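PDB 3MIZ: putative transcriptional regulator protein, LacI family from Rhizobium etli, which probably binds operator DNA as a repressor of the LacI family and regulates transcription, the crystallised part being its periplasmic-binding-protein-like portion. Local coordinates for residues Q37-A42 with E259-L264. Sequence-based numbering, arbitrary orientation.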
loop_
_atom_site.group_PDB
_atom_site.type_symbol
_atom_site.label_atom_id
_atom_site.label_comp_id
_atom_site.label_asym_id
_atom_site.label_seq_id
_atom_site.Cartn_x
_atom_site.Cartn_y
_atom_site.Cartn_z
ATOM N N GLN A 37 -6.813 -12.179 9.570
ATOM C CA GLN A 37 -7.368 -11.499 10.737
ATOM C C GLN A 37 -8.884 -11.645 10.820
ATOM O O GLN A 37 -9.418 -11.955 11.887
ATOM C CB GLN A 37 -6.970 -10.017 10.725
ATOM C CG GLN A 37 -7.248 -9.272 12.025
ATOM C CD GLN A 37 -6.291 -9.650 13.143
ATOM O OE1 GLN A 37 -5.091 -9.385 13.065
ATOM N NE2 GLN A 37 -6.822 -10.273 14.193
ATOM N N ASP A 38 -9.580 -11.429 9.705
ATOM C CA ASP A 38 -11.037 -11.571 9.692
ATOM C C ASP A 38 -11.452 -12.971 10.132
ATOM O O ASP A 38 -12.367 -13.132 10.945
ATOM C CB ASP A 38 -11.598 -11.276 8.299
ATOM C CG ASP A 38 -11.761 -9.791 8.041
ATOM O OD1 ASP A 38 -11.302 -8.995 8.885
ATOM O OD2 ASP A 38 -12.341 -9.426 6.996
ATOM N N TRP A 39 -10.784 -13.990 9.594
ATOM C CA TRP A 39 -11.092 -15.362 9.977
ATOM C C TRP A 39 -10.809 -15.552 11.474
ATOM O O TRP A 39 -11.602 -16.154 12.199
ATOM C CB TRP A 39 -10.240 -16.351 9.176
ATOM C CG TRP A 39 -10.541 -17.770 9.529
ATOM C CD1 TRP A 39 -11.509 -18.559 8.987
ATOM C CD2 TRP A 39 -9.941 -18.534 10.580
ATOM N NE1 TRP A 39 -11.556 -19.767 9.638
ATOM C CE2 TRP A 39 -10.605 -19.777 10.622
ATOM C CE3 TRP A 39 -8.911 -18.283 11.495
ATOM C CZ2 TRP A 39 -10.275 -20.773 11.546
ATOM C CZ3 TRP A 39 -8.583 -19.273 12.419
ATOM C CH2 TRP A 39 -9.266 -20.503 12.435
ATOM N N ALA A 40 -9.671 -15.039 11.929
ATOM C CA ALA A 40 -9.279 -15.160 13.332
ATOM C C ALA A 40 -10.314 -14.559 14.282
ATOM O O ALA A 40 -10.625 -15.147 15.328
ATOM C CB ALA A 40 -7.924 -14.500 13.549
ATOM N N ASN A 41 -10.846 -13.392 13.925
ATOM C CA ASN A 41 -11.842 -12.740 14.769
ATOM C C ASN A 41 -13.130 -13.557 14.855
ATOM O O ASN A 41 -13.827 -13.523 15.869
ATOM C CB ASN A 41 -12.166 -11.329 14.255
ATOM C CG ASN A 41 -10.959 -10.407 14.261
ATOM O OD1 ASN A 41 -10.019 -10.594 15.030
ATOM N ND2 ASN A 41 -10.993 -9.387 13.406
ATOM N N ALA A 42 -13.438 -14.298 13.798
ATOM C CA ALA A 42 -14.643 -15.115 13.765
ATOM C C ALA A 42 -14.434 -16.500 14.370
ATOM O O ALA A 42 -15.391 -17.259 14.529
ATOM C CB ALA A 42 -15.140 -15.251 12.332
ATOM N N GLU A 259 -8.727 -18.805 3.673
ATOM C CA GLU A 259 -8.581 -20.241 3.426
ATOM C C GLU A 259 -7.353 -20.804 4.137
ATOM O O GLU A 259 -7.416 -21.873 4.746
ATOM C CB GLU A 259 -8.481 -20.530 1.923
ATOM C CG GLU A 259 -9.806 -20.440 1.170
ATOM C CD GLU A 259 -10.827 -21.448 1.667
ATOM O OE1 GLU A 259 -10.492 -22.650 1.760
ATOM O OE2 GLU A 259 -11.968 -21.037 1.961
ATOM N N GLY A 260 -6.238 -20.085 4.052
ATOM C CA GLY A 260 -5.015 -20.531 4.697
ATOM C C GLY A 260 -5.182 -20.697 6.193
ATOM O O GLY A 260 -4.718 -21.682 6.769
ATOM N N ALA A 261 -5.845 -19.731 6.824
ATOM C CA ALA A 261 -6.071 -19.768 8.265
ATOM C C ALA A 261 -6.930 -20.970 8.663
ATOM O O ALA A 261 -6.599 -21.682 9.606
ATOM C CB ALA A 261 -6.732 -18.459 8.732
ATOM N N LYS A 262 -8.024 -21.200 7.943
ATOM C CA LYS A 262 -8.895 -22.331 8.254
ATOM C C LYS A 262 -8.116 -23.634 8.111
ATOM O O LYS A 262 -8.209 -24.530 8.954
ATOM C CB LYS A 262 -10.111 -22.361 7.323
ATOM C CG LYS A 262 -11.061 -23.509 7.641
ATOM C CD LYS A 262 -12.175 -23.647 6.624
ATOM C CE LYS A 262 -13.031 -24.871 6.942
ATOM N NZ LYS A 262 -14.184 -25.011 6.014
ATOM N N TRP A 263 -7.344 -23.728 7.035
ATOM C CA TRP A 263 -6.539 -24.905 6.762
ATOM C C TRP A 263 -5.570 -25.153 7.920
ATOM O O TRP A 263 -5.422 -26.288 8.381
ATOM C CB TRP A 263 -5.779 -24.705 5.449
ATOM C CG TRP A 263 -5.348 -25.968 4.771
ATOM C CD1 TRP A 263 -5.687 -27.248 5.116
ATOM C CD2 TRP A 263 -4.527 -26.072 3.601
ATOM N NE1 TRP A 263 -5.130 -28.141 4.231
ATOM C CE2 TRP A 263 -4.413 -27.446 3.291
ATOM C CE3 TRP A 263 -3.880 -25.138 2.783
ATOM C CZ2 TRP A 263 -3.677 -27.909 2.194
ATOM C CZ3 TRP A 263 -3.146 -25.600 1.691
ATOM C CH2 TRP A 263 -3.053 -26.974 1.408
ATOM N N LEU A 264 -4.919 -24.094 8.396
ATOM C CA LEU A 264 -3.988 -24.229 9.511
ATOM C C LEU A 264 -4.744 -24.705 10.749
ATOM O O LEU A 264 -4.258 -25.556 11.504
ATOM C CB LEU A 264 -3.301 -22.892 9.827
ATOM C CG LEU A 264 -2.367 -22.886 11.050
ATOM C CD1 LEU A 264 -1.227 -23.879 10.849
ATOM C CD2 LEU A 264 -1.808 -21.488 11.281
#
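The indole of W39, on helix 30-42, lays one face over the turn A261-K262 of helix 253-268. The methyl of A261 sits 3.3 Å above the ring plane, displaced toward the rim, and its CB comes to 3.5 Å from W39 CE3. Beside it, K262 N stands over the ring centre, 4.0 Å above the plane. At the pyrrole side, W39 NE1 lies 3.8 Å from K262 CB, and the two side chains cross at roughly a right angle. The indole reaches the other helix because CG of W39 is anti to the backbone N (chi1 -179°). The lysine touches with its root alone; its extended chain carries NZ away from the tryptophan. A261 offers no more than a methyl at this point, which fits the close approach of the backbones, W39 CA and A261 CA being 6.9 Å apart. No hydrogen bond joins the two segments; packing alone holds them. R258 and N265, about a turn before and after, also touch the W39 side chain, while D38 OD2 is hydrogen-bonded to Y254 OH on the same helix as A261. Replacing W39 with an alanine would probably open a gap above A261 and leave its methyl without the aromatic face it packs against. This joins two helices flanking the parallel sheet of the N-terminal lobe, one contributed from late in the chain, as in the interwoven two-lobe periplasmic-binding-protein fold of LacI-family regulators.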